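Local atomic coordinates of RNA-directed RNA polymerase (Infectious pancreatic necrosis virus, PDB entry 3ZED), a protein that catalyses RNA-directed RNA synthesis from ribonucleoside triphosphates, and probably occurs both free and covalently attached to the viral genome. Residues R63-M68 with A247-I252; W295-G300 with P325-L330; V69-D74 with V95-T100. One frame throughout, in Å; residues are numbered along the deposited sequence.

Contact 1 of 3, residues R63-M68 with A247-I252; sequences RAIPTM and AGLPYI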
ATOM      1  N   ARG B  63      11.839   3.164  25.602  1.00 62.55           N
ATOM      2  CA  ARG B  63      13.234   3.302  25.222  1.00 62.37           C
ATOM      3  C   ARG B  63      13.504   4.765  24.875  1.00 67.26           C
ATOM      4  O   ARG B  63      12.596   5.475  24.432  1.00 66.56           O
ATOM      5  CB  ARG B  63      13.589   2.357  24.075  1.00 57.75           C
ATOM      6  CG  ARG B  63      13.388   0.888  24.421  1.00 60.61           C
ATOM      7  CD  ARG B  63      12.804   0.107  23.258  1.00 61.92           C
ATOM      8  NE  ARG B  63      11.545   0.683  22.786  1.00 58.65           N
ATOM      9  CZ  ARG B  63      10.838   0.218  21.762  1.00 72.16           C
ATOM     10  NH1 ARG B  63      11.255  -0.843  21.081  1.00 52.88           N
ATOM     11  NH2 ARG B  63       9.713   0.819  21.401  1.00 62.65           N
ATOM     12  N   ALA B  64      14.735   5.224  25.120  1.00 64.99           N
ATOM     13  CA  ALA B  64      15.133   6.615  24.912  1.00 65.56           C
ATOM     14  C   ALA B  64      16.049   6.782  23.685  1.00 67.83           C
ATOM     15  O   ALA B  64      16.740   5.847  23.289  1.00 67.20           O
ATOM     16  CB  ALA B  64      15.824   7.142  26.166  1.00 68.77           C
ATOM     17  N   ILE B  65      16.056   7.981  23.106  1.00 63.94           N
ATOM     18  CA  ILE B  65      16.875   8.315  21.938  1.00 63.84           C
ATOM     19  C   ILE B  65      17.977   9.265  22.401  1.00 71.80           C
ATOM     20  O   ILE B  65      17.647  10.208  23.121  1.00 72.86           O
ATOM     21  CB  ILE B  65      15.985   8.948  20.822  1.00 64.40           C
ATOM     22  CG1 ILE B  65      14.979   7.930  20.268  1.00 62.11           C
ATOM     23  CG2 ILE B  65      16.825   9.589  19.698  1.00 65.35           C
ATOM     24  CD1 ILE B  65      13.763   8.522  19.549  1.00 63.92           C
ATOM     25  N   PRO B  66      19.263   9.103  21.988  1.00 70.13           N
ATOM     26  CA  PRO B  66      20.292  10.072  22.421  1.00 72.62           C
ATOM     27  C   PRO B  66      19.974  11.489  21.922  1.00 76.48           C
ATOM     28  O   PRO B  66      19.337  11.651  20.871  1.00 73.67           O
ATOM     29  CB  PRO B  66      21.590   9.522  21.808  1.00 74.69           C
ATOM     30  CG  PRO B  66      21.302   8.093  21.503  1.00 77.13           C
ATOM     31  CD  PRO B  66      19.854   8.064  21.121  1.00 70.64           C
ATOM     32  N   THR B  67      20.394  12.511  22.696  1.00 74.55           N
ATOM     33  CA  THR B  67      20.121  13.914  22.378  1.00 74.38           C
ATOM     34  C   THR B  67      20.804  14.311  21.048  1.00 78.06           C
ATOM     35  O   THR B  67      21.887  13.807  20.735  1.00 77.25           O
ATOM     36  CB  THR B  67      20.469  14.815  23.566  1.00 77.41           C
ATOM     37  OG1 THR B  67      21.821  14.604  23.977  1.00 83.13           O
ATOM     38  CG2 THR B  67      19.561  14.560  24.745  1.00 70.51           C
ATOM     39  N   MET B  68      20.097  15.123  20.223  1.00 74.74           N
ATOM     40  CA  MET B  68      20.571  15.556  18.909  1.00 74.66           C
ATOM     41  C   MET B  68      21.820  16.403  19.011  1.00 79.40           C
ATOM     42  O   MET B  68      21.928  17.264  19.888  1.00 81.23           O
ATOM     43  CB  MET B  68      19.496  16.328  18.115  1.00 76.19           C
ATOM     44  CG  MET B  68      18.314  15.501  17.712  1.00 78.12           C
ATOM     45  SD  MET B  68      18.732  13.993  16.804  1.00 81.80           S
ATOM     46  CE  MET B  68      17.311  13.029  17.147  1.00 76.36           C
ATOM     47  N   ALA B 247       8.753  12.469   8.732  1.00 52.42           N
ATOM     48  CA  ALA B 247      10.084  11.890   8.856  1.00 52.93           C
ATOM     49  C   ALA B 247      10.058  10.666   9.776  1.00 55.59           C
ATOM     50  O   ALA B 247      10.873   9.756   9.624  1.00 55.90           O
ATOM     51  CB  ALA B 247      11.052  12.928   9.404  1.00 55.60           C
ATOM     52  N   GLY B 248       9.139  10.675  10.735  1.00 51.41           N
ATOM     53  CA  GLY B 248       9.029   9.640  11.757  1.00 51.46           C
ATOM     54  C   GLY B 248      10.160   9.792  12.761  1.00 56.78           C
ATOM     55  O   GLY B 248      10.877  10.805  12.751  1.00 55.80           O
ATOM     56  N   LEU B 249      10.339   8.778  13.628  1.00 54.41           N
ATOM     57  CA  LEU B 249      11.411   8.783  14.623  1.00 56.21           C
ATOM     58  C   LEU B 249      12.787   8.781  13.937  1.00 61.39           C
ATOM     59  O   LEU B 249      12.927   8.174  12.873  1.00 59.63           O
ATOM     60  CB  LEU B 249      11.310   7.591  15.592  1.00 56.06           C
ATOM     61  CG  LEU B 249      10.104   7.520  16.523  1.00 60.95           C
ATOM     62  CD1 LEU B 249      10.250   6.362  17.491  1.00 61.78           C
ATOM     63  CD2 LEU B 249       9.944   8.784  17.333  1.00 64.56           C
ATOM     64  N   PRO B 250      13.794   9.499  14.480  1.00 60.59           N
ATOM     65  CA  PRO B 250      13.788  10.280  15.728  1.00 62.14           C
ATOM     66  C   PRO B 250      13.526  11.778  15.495  1.00 67.90           C
ATOM     67  O   PRO B 250      13.994  12.608  16.287  1.00 69.55           O
ATOM     68  CB  PRO B 250      15.193  10.013  16.279  1.00 65.21           C
ATOM     69  CG  PRO B 250      16.067   9.788  15.045  1.00 69.32           C
ATOM     70  CD  PRO B 250      15.143   9.478  13.880  1.00 63.19           C
ATOM     71  N   TYR B 251      12.764  12.127  14.432  1.00 63.45           N
ATOM     72  CA  TYR B 251      12.499  13.531  14.108  1.00 64.62           C
ATOM     73  C   TYR B 251      11.009  13.873  14.116  1.00 69.11           C
ATOM     74  O   TYR B 251      10.440  14.170  13.063  1.00 69.06           O
ATOM     75  CB  TYR B 251      13.148  13.927  12.761  1.00 65.39           C
ATOM     76  CG  TYR B 251      14.622  13.581  12.701  1.00 67.78           C
ATOM     77  CD1 TYR B 251      15.557  14.291  13.451  1.00 71.25           C
ATOM     78  CD2 TYR B 251      15.075  12.512  11.936  1.00 67.50           C
ATOM     79  CE1 TYR B 251      16.905  13.942  13.444  1.00 72.21           C
ATOM     80  CE2 TYR B 251      16.420  12.152  11.923  1.00 69.50           C
ATOM     81  CZ  TYR B 251      17.329  12.864  12.690  1.00 77.19           C
ATOM     82  OH  TYR B 251      18.656  12.523  12.667  1.00 79.31           O
ATOM     83  N   ILE B 252      10.399  13.920  15.314  1.00 66.43           N
ATOM     84  CA  ILE B 252       8.982  14.280  15.451  1.00 66.13           C
ATOM     85  C   ILE B 252       8.800  15.778  15.108  1.00 72.07           C
ATOM     86  O   ILE B 252       9.583  16.630  15.549  1.00 72.99           O
ATOM     87  CB  ILE B 252       8.419  13.918  16.859  1.00 69.75           C
ATOM     88  CG1 ILE B 252       8.306  12.375  17.025  1.00 68.12           C
ATOM     89  CG2 ILE B 252       7.057  14.597  17.127  1.00 70.29           C
ATOM     90  CD1 ILE B 252       8.366  11.891  18.461  1.00 67.57           C
TER
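The backbones of I65 and P250 approach to 7.2 Å between CA atoms, a spacing that side chains have to fill. One partner is the start of strand 65-72; the other is a loop with no regular secondary structure. Within that loop Y251 N bonds back to G248 O at 2.9 Å, and the peptide bond before P250 is cis, which together make a type VI turn. The turn presents the P250 ring to the strand. I65 meets it with both branches: CG2, anti to the backbone N (its sister CG1 has chi1 -66°), lies 3.8 Å from P250 CB, and CD1 touches the same carbon before reaching on toward L249 CD2. The sequence of G248 to T255 fits the GxxxxGKT pattern and is predicted to bind GTP, so I65 and M68 pack against the opening residues of that putative site. M68 meets the same P250 CB from a second direction, its CE 3.8 Å from that carbon and 3.5 Å from P250 O. A bend at chi2 (-54°) turns the sulfur toward Y251 in a Met-aromatic contact, SD 3.8 Å from CE1 and 5.0 Å from the ring centroid, 63° off the ring normal. The Y251 hydroxyl is hydrogen-bonded to S94 O in strand 92-98, while helix 260-278 packs on P250 and Y251 through L266.

Contact 2 of 3, residues W295-G300 with P325-L330; sequences WYLSCG and PYPTHL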
ATOM      1  N   TRP B 295      17.048   1.082  17.869  1.00 56.83           N
ATOM      2  CA  TRP B 295      15.720   0.542  18.219  1.00 55.05           C
ATOM      3  C   TRP B 295      14.587   1.365  17.582  1.00 57.81           C
ATOM      4  O   TRP B 295      13.589   0.792  17.148  1.00 56.16           O
ATOM      5  CB  TRP B 295      15.518   0.475  19.758  1.00 54.97           C
ATOM      6  CG  TRP B 295      15.384   1.822  20.429  1.00 57.00           C
ATOM      7  CD1 TRP B 295      16.386   2.565  20.986  1.00 62.21           C
ATOM      8  CD2 TRP B 295      14.185   2.615  20.547  1.00 55.84           C
ATOM      9  NE1 TRP B 295      15.887   3.765  21.455  1.00 62.47           N
ATOM     10  CE2 TRP B 295      14.548   3.840  21.153  1.00 61.68           C
ATOM     11  CE3 TRP B 295      12.840   2.420  20.167  1.00 55.15           C
ATOM     12  CZ2 TRP B 295      13.610   4.849  21.427  1.00 60.54           C
ATOM     13  CZ3 TRP B 295      11.924   3.430  20.408  1.00 56.56           C
ATOM     14  CH2 TRP B 295      12.304   4.614  21.062  1.00 58.82           C
ATOM     15  N   TYR B 296      14.748   2.717  17.542  1.00 54.54           N
ATOM     16  CA  TYR B 296      13.754   3.682  17.082  1.00 52.73           C
ATOM     17  C   TYR B 296      13.440   3.530  15.596  1.00 56.33           C
ATOM     18  O   TYR B 296      12.388   3.995  15.151  1.00 55.55           O
ATOM     19  CB  TYR B 296      14.186   5.113  17.434  1.00 54.51           C
ATOM     20  CG  TYR B 296      15.580   5.481  16.979  1.00 56.45           C
ATOM     21  CD1 TYR B 296      15.801   6.017  15.713  1.00 57.67           C
ATOM     22  CD2 TYR B 296      16.672   5.326  17.824  1.00 58.52           C
ATOM     23  CE1 TYR B 296      17.082   6.338  15.281  1.00 60.60           C
ATOM     24  CE2 TYR B 296      17.957   5.660  17.411  1.00 59.88           C
ATOM     25  CZ  TYR B 296      18.159   6.175  16.141  1.00 65.38           C
ATOM     26  OH  TYR B 296      19.424   6.521  15.727  1.00 64.42           O
ATOM     27  N   LEU B 297      14.311   2.828  14.843  1.00 52.47           N
ATOM     28  CA  LEU B 297      14.084   2.547  13.430  1.00 50.92           C
ATOM     29  C   LEU B 297      13.004   1.463  13.250  1.00 53.06           C
ATOM     30  O   LEU B 297      12.576   1.214  12.120  1.00 52.00           O
ATOM     31  CB  LEU B 297      15.389   2.144  12.723  1.00 51.72           C
ATOM     32  CG  LEU B 297      16.474   3.224  12.551  1.00 57.99           C
ATOM     33  CD1 LEU B 297      17.584   2.728  11.648  1.00 57.87           C
ATOM     34  CD2 LEU B 297      15.909   4.526  11.990  1.00 62.71           C
ATOM     35  N   SER B 298      12.531   0.861  14.360  1.00 49.66           N
ATOM     36  CA  SER B 298      11.470  -0.150  14.329  1.00 49.07           C
ATOM     37  C   SER B 298      10.178   0.341  15.013  1.00 52.87           C
ATOM     38  O   SER B 298       9.280  -0.467  15.257  1.00 51.59           O
ATOM     39  CB  SER B 298      11.939  -1.431  15.005  1.00 53.50           C
ATOM     40  OG  SER B 298      11.918  -1.280  16.417  1.00 62.09           O
ATOM     41  N   CYS B 299      10.104   1.643  15.350  1.00 50.55           N
ATOM     42  CA  CYS B 299       8.968   2.214  16.063  1.00 51.38           C
ATOM     43  C   CYS B 299       8.290   3.264  15.203  1.00 54.09           C
ATOM     44  O   CYS B 299       8.893   4.288  14.874  1.00 54.07           O
ATOM     45  CB  CYS B 299       9.413   2.781  17.411  1.00 54.22           C
ATOM     46  SG  CYS B 299       8.053   3.250  18.521  1.00 58.78           S
ATOM     47  N   GLY B 300       7.057   2.972  14.795  1.00 49.74           N
ATOM     48  CA  GLY B 300       6.291   3.864  13.933  1.00 47.70           C
ATOM     49  C   GLY B 300       5.420   4.834  14.696  1.00 52.71           C
ATOM     50  O   GLY B 300       4.864   4.480  15.739  1.00 53.75           O
ATOM     51  N   PRO B 325       9.937   5.208  10.349  1.00 48.34           N
ATOM     52  CA  PRO B 325      11.060   6.158  10.309  1.00 48.25           C
ATOM     53  C   PRO B 325      11.640   6.244   8.897  1.00 48.84           C
ATOM     54  O   PRO B 325      11.771   5.225   8.221  1.00 46.63           O
ATOM     55  CB  PRO B 325      12.062   5.531  11.280  1.00 50.90           C
ATOM     56  CG  PRO B 325      11.220   4.742  12.217  1.00 55.26           C
ATOM     57  CD  PRO B 325      10.187   4.140  11.343  1.00 49.89           C
ATOM     58  N   TYR B 326      11.952   7.465   8.445  1.00 46.16           N
ATOM     59  CA  TYR B 326      12.516   7.742   7.124  1.00 46.33           C
ATOM     60  C   TYR B 326      13.689   6.771   6.771  1.00 50.82           C
ATOM     61  O   TYR B 326      13.613   6.182   5.691  1.00 50.49           O
ATOM     62  CB  TYR B 326      12.951   9.226   7.024  1.00 48.09           C
ATOM     63  CG  TYR B 326      13.323   9.750   5.647  1.00 49.33           C
ATOM     64  CD1 TYR B 326      13.226   8.942   4.514  1.00 50.41           C
ATOM     65  CD2 TYR B 326      13.681  11.082   5.464  1.00 50.80           C
ATOM     66  CE1 TYR B 326      13.540   9.431   3.248  1.00 51.58           C
ATOM     67  CE2 TYR B 326      13.996  11.583   4.201  1.00 51.55           C
ATOM     68  CZ  TYR B 326      13.933  10.751   3.098  1.00 58.30           C
ATOM     69  OH  TYR B 326      14.296  11.232   1.864  1.00 61.74           O
ATOM     70  N   PRO B 327      14.718   6.527   7.626  1.00 49.08           N
ATOM     71  CA  PRO B 327      15.812   5.612   7.217  1.00 49.74           C
ATOM     72  C   PRO B 327      15.339   4.180   6.937  1.00 53.13           C
ATOM     73  O   PRO B 327      15.796   3.587   5.963  1.00 52.30           O
ATOM     74  CB  PRO B 327      16.777   5.660   8.411  1.00 52.70           C
ATOM     75  CG  PRO B 327      16.478   6.942   9.088  1.00 57.54           C
ATOM     76  CD  PRO B 327      15.001   7.111   8.954  1.00 52.00           C
ATOM     77  N   THR B 328      14.396   3.646   7.758  1.00 49.63           N
ATOM     78  CA  THR B 328      13.835   2.288   7.595  1.00 48.17           C
ATOM     79  C   THR B 328      13.086   2.187   6.255  1.00 48.82           C
ATOM     80  O   THR B 328      13.320   1.229   5.513  1.00 46.72           O
ATOM     81  CB  THR B 328      12.945   1.927   8.790  1.00 48.36           C
ATOM     82  OG1 THR B 328      13.759   1.981   9.949  1.00 50.68           O
ATOM     83  CG2 THR B 328      12.338   0.537   8.684  1.00 40.97           C
ATOM     84  N   HIS B 329      12.223   3.186   5.948  1.00 44.97           N
ATOM     85  CA  HIS B 329      11.449   3.264   4.703  1.00 44.19           C
ATOM     86  C   HIS B 329      12.386   3.267   3.478  1.00 50.13           C
ATOM     87  O   HIS B 329      12.115   2.565   2.508  1.00 51.72           O
ATOM     88  CB  HIS B 329      10.547   4.512   4.694  1.00 44.35           C
ATOM     89  CG  HIS B 329       9.780   4.650   3.421  1.00 47.09           C
ATOM     90  ND1 HIS B 329       8.718   3.804   3.127  1.00 47.98           N
ATOM     91  CD2 HIS B 329       9.978   5.484   2.373  1.00 48.70           C
ATOM     92  CE1 HIS B 329       8.298   4.159   1.926  1.00 46.39           C
ATOM     93  NE2 HIS B 329       9.011   5.173   1.438  1.00 47.32           N
ATOM     94  N   LEU B 330      13.493   4.028   3.548  1.00 45.65           N
ATOM     95  CA  LEU B 330      14.484   4.166   2.483  1.00 45.76           C
ATOM     96  C   LEU B 330      15.178   2.816   2.190  1.00 48.76           C
ATOM     97  O   LEU B 330      15.254   2.407   1.034  1.00 45.92           O
ATOM     98  CB  LEU B 330      15.505   5.247   2.904  1.00 47.57           C
ATOM     99  CG  LEU B 330      16.472   5.830   1.855  1.00 53.76           C
ATOM    100  CD1 LEU B 330      15.718   6.425   0.630  1.00 52.81           C
ATOM    101  CD2 LEU B 330      17.370   6.879   2.497  1.00 56.11           C
TER
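L297 and T328 join a 3-10 turn to the first turn of a helix. Residues 295-298 form the turn that leads into strand 299-310; the chain returns antiparallel along 320-323, and P325 then occupies the N-cap position of helix 326-340, so the two ends of this hairpin in the palm-family region are tied together. The polar link is one side-chain bond: T328 OG1 donates to L297 O at 2.6 Å, in the carbonyl plane and on a lone pair, with a C=O...O angle of 123°. T328 can do this because OG1 stands beside its own backbone N, anti to the carbonyl carbon (chi1 -60°). A second bond stiffens the turn itself, S298 OG to W295 O at 2.8 Å; that carbonyl also accepts S298 N, so two donors from one residue grip it. The apolar packing centres on L297, whose CD2 lies 3.8 Å from P327 CG and 4.0 Å from P325 CB; the L297 and P327 side chains cross at about a right angle. F270 of helix 260-278 and M451 of helix 438-452 also touch L297, which is buried. The P325 ring also packs on carbonyl oxygens, set against those of Y296 in the turn and C299 in the strand that follows, with P325 CG 3.6 Å from C299 O and 3.2 Å from Y296 O.

Contact 3 of 3, residues V69-D74 with V95-T100; sequences VELETD and VPEGTT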
ATOM      1  N   VAL B  69      22.754  16.157  18.087  1.00 75.27           N
ATOM      2  CA  VAL B  69      24.033  16.856  17.961  1.00 76.55           C
ATOM      3  C   VAL B  69      24.090  17.470  16.572  1.00 81.13           C
ATOM      4  O   VAL B  69      23.931  16.757  15.578  1.00 79.33           O
ATOM      5  CB  VAL B  69      25.233  15.909  18.220  1.00 80.58           C
ATOM      6  CG1 VAL B  69      26.558  16.584  17.878  1.00 82.28           C
ATOM      7  CG2 VAL B  69      25.235  15.403  19.661  1.00 81.45           C
ATOM      8  N   GLU B  70      24.299  18.785  16.502  1.00 80.44           N
ATOM      9  CA  GLU B  70      24.411  19.504  15.237  1.00 81.06           C
ATOM     10  C   GLU B  70      25.837  19.300  14.649  1.00 86.21           C
ATOM     11  O   GLU B  70      26.788  19.919  15.122  1.00 87.56           O
ATOM     12  CB  GLU B  70      24.073  20.997  15.453  1.00 84.31           C
ATOM     13  CG  GLU B  70      23.918  21.811  14.179  1.00 96.78           C
ATOM     14  CD  GLU B  70      22.575  22.488  13.994  1.00114.22           C
ATOM     15  OE1 GLU B  70      22.256  23.411  14.778  1.00106.82           O
ATOM     16  OE2 GLU B  70      21.850  22.114  13.045  1.00113.56           O
ATOM     17  N   LEU B  71      25.969  18.392  13.650  1.00 82.25           N
ATOM     18  CA  LEU B  71      27.216  18.063  12.949  1.00 83.39           C
ATOM     19  C   LEU B  71      27.260  18.727  11.582  1.00 89.51           C
ATOM     20  O   LEU B  71      26.216  19.040  11.011  1.00 88.18           O
ATOM     21  CB  LEU B  71      27.361  16.537  12.759  1.00 81.87           C
ATOM     22  CG  LEU B  71      27.568  15.628  13.973  1.00 86.95           C
ATOM     23  CD1 LEU B  71      27.871  14.224  13.517  1.00 86.29           C
ATOM     24  CD2 LEU B  71      28.722  16.081  14.829  1.00 90.27           C
ATOM     25  N   GLU B  72      28.464  18.900  11.035  1.00 89.22           N
ATOM     26  CA  GLU B  72      28.681  19.461   9.705  1.00 89.37           C
ATOM     27  C   GLU B  72      28.367  18.367   8.675  1.00 91.06           C
ATOM     28  O   GLU B  72      28.945  17.278   8.750  1.00 90.01           O
ATOM     29  CB  GLU B  72      30.137  19.969   9.595  1.00 93.82           C
ATOM     30  CG  GLU B  72      30.455  20.727   8.319  1.00107.74           C
ATOM     31  CD  GLU B  72      31.925  21.028   8.079  1.00137.20           C
ATOM     32  OE1 GLU B  72      32.787  20.203   8.463  1.00135.45           O
ATOM     33  OE2 GLU B  72      32.210  22.079   7.461  1.00137.24           O
ATOM     34  N   THR B  73      27.416  18.632   7.749  1.00 87.02           N
ATOM     35  CA  THR B  73      26.996  17.672   6.707  1.00 84.69           C
ATOM     36  C   THR B  73      28.211  17.201   5.878  1.00 91.23           C
ATOM     37  O   THR B  73      28.277  16.016   5.540  1.00 90.09           O
ATOM     38  CB  THR B  73      25.903  18.267   5.826  1.00 88.19           C
ATOM     39  OG1 THR B  73      24.925  18.869   6.664  1.00 88.64           O
ATOM     40  CG2 THR B  73      25.212  17.224   4.954  1.00 82.75           C
ATOM     41  N   ASP B  74      29.189  18.112   5.616  1.00 90.00           N
ATOM     42  CA  ASP B  74      30.441  17.818   4.905  1.00 91.43           C
ATOM     43  C   ASP B  74      31.248  16.743   5.630  1.00 95.44           C
ATOM     44  O   ASP B  74      31.872  15.914   4.972  1.00 95.66           O
ATOM     45  CB  ASP B  74      31.300  19.090   4.754  1.00 96.57           C
ATOM     46  CG  ASP B  74      30.673  20.212   3.947  1.00110.93           C
ATOM     47  OD1 ASP B  74      29.679  19.950   3.234  1.00111.13           O
ATOM     48  OD2 ASP B  74      31.193  21.350   4.009  1.00118.51           O
ATOM     49  N   VAL B  95      22.033  14.698  14.557  1.00 85.94           N
ATOM     50  CA  VAL B  95      22.098  13.241  14.729  1.00 84.30           C
ATOM     51  C   VAL B  95      22.016  12.818  16.217  1.00 86.76           C
ATOM     52  O   VAL B  95      22.553  13.517  17.076  1.00 87.08           O
ATOM     53  CB  VAL B  95      23.350  12.635  14.040  1.00 89.05           C
ATOM     54  CG1 VAL B  95      23.281  12.796  12.523  1.00 87.91           C
ATOM     55  CG2 VAL B  95      24.639  13.234  14.582  1.00 91.51           C
ATOM     56  N   PRO B  96      21.343  11.678  16.532  1.00 81.99           N
ATOM     57  CA  PRO B  96      21.251  11.244  17.940  1.00 82.69           C
ATOM     58  C   PRO B  96      22.574  10.643  18.419  1.00 87.62           C
ATOM     59  O   PRO B  96      22.775   9.432  18.339  1.00 86.14           O
ATOM     60  CB  PRO B  96      20.104  10.215  17.930  1.00 82.38           C
ATOM     61  CG  PRO B  96      19.608  10.133  16.504  1.00 84.66           C
ATOM     62  CD  PRO B  96      20.649  10.730  15.634  1.00 80.95           C
ATOM     63  N   GLU B  97      23.484  11.507  18.899  1.00 86.90           N
ATOM     64  CA  GLU B  97      24.831  11.140  19.346  1.00 88.92           C
ATOM     65  C   GLU B  97      25.164  11.602  20.770  1.00 94.22           C
ATOM     66  O   GLU B  97      26.215  11.218  21.293  1.00 95.58           O
ATOM     67  CB  GLU B  97      25.866  11.756  18.391  1.00 91.71           C
ATOM     68  CG  GLU B  97      26.397  10.813  17.328  1.00105.53           C
ATOM     69  CD  GLU B  97      27.430  11.418  16.391  1.00137.28           C
ATOM     70  OE1 GLU B  97      28.300  12.188  16.860  1.00134.32           O
ATOM     71  OE2 GLU B  97      27.384  11.093  15.182  1.00137.99           O
ATOM     72  N   GLY B  98      24.298  12.427  21.364  1.00 90.15           N
ATOM     73  CA  GLY B  98      24.482  13.012  22.693  1.00 91.65           C
ATOM     74  C   GLY B  98      24.699  12.044  23.839  1.00 94.67           C
ATOM     75  O   GLY B  98      24.305  10.875  23.756  1.00 92.87           O
ATOM     76  N   THR B  99      25.317  12.545  24.930  1.00 92.07           N
ATOM     77  CA  THR B  99      25.646  11.770  26.135  1.00 92.71           C
ATOM     78  C   THR B  99      24.403  11.566  27.003  1.00 94.85           C
ATOM     79  O   THR B  99      24.358  10.637  27.810  1.00 95.73           O
ATOM     80  CB  THR B  99      26.803  12.411  26.921  1.00 98.56           C
ATOM     81  OG1 THR B  99      26.580  13.814  27.075  1.00 93.27           O
ATOM     82  CG2 THR B  99      28.150  12.174  26.259  1.00 99.15           C
ATOM     83  N   THR B 100      23.391  12.423  26.808  1.00 88.62           N
ATOM     84  CA  THR B 100      22.095  12.365  27.483  1.00 86.62           C
ATOM     85  C   THR B 100      21.074  11.827  26.480  1.00 84.66           C
ATOM     86  O   THR B 100      21.368  11.751  25.287  1.00 82.22           O
ATOM     87  CB  THR B 100      21.723  13.741  28.043  1.00 97.20           C
ATOM     88  OG1 THR B 100      21.767  14.699  26.988  1.00 95.60           O
ATOM     89  CG2 THR B 100      22.652  14.181  29.174  1.00100.95           C
TER
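V69 and V95 bond to each other twice, as a hydrogen-bonded pair of antiparallel strands. V69 N donates to V95 O at 2.8 Å, and V95 N returns the bond to V69 O at 3.0 Å; the second is the straighter, 165° at the hydrogen against 146°. V95 O has a further, weak partner in E97 N, which closes an inverse gamma turn centred on P96 and swings the chain off its line just beyond the pair. Outside this polar core, V69 and V95 send their side chains to the same face of the sheet. V69 CG2, anti to the carbonyl carbon, reaches the chain beyond the turn and rests 3.6 Å from G98 N and 3.9 Å from E97 CB. Two residues further along, L71 leans back diagonally: its CD1 packs closely on V95 CG2 at 3.5 Å and also meets the carboxylate end of E97, 3.6 Å from OE2. The acid chain, extended beyond CG, crosses L71 at about a right angle on an exposed side of the sheet. Strand 65-72 is the middle of three antiparallel strands, between 92-98 and 101-102. Its pairing with 92-98 carries on from here to L71 with V93, and helix 260-278 packs on strand 92-98, V265 on V95 and L266 on P96, while E72 stands at the N-cap position of the short helix 73-76.

The three contacts form one continuous patch of the palm-family region. Contacts 1 and 3 share strand 65-72, their centres about 12 Å apart, and T67 O to G98 N (2.8 Å) pairs strand 65-72 with strand 92-98 where they meet. Contact 2 lies about 10 Å from contact 1, centre to centre, joined by A247 O to Y326 N (2.8 Å) and A64 O to W295 NE1 (2.9 Å). Contacts 2 and 3 are farther apart, about 18 Å, yet Y296 OH comes 3.7 Å from P96 CG. Contact 1 holds G248-I252 of the predicted GTP site; contacts 2 and 3 border it, side chains Y296-P250 about 4 Å and V95-Y251 about 5 Å apart.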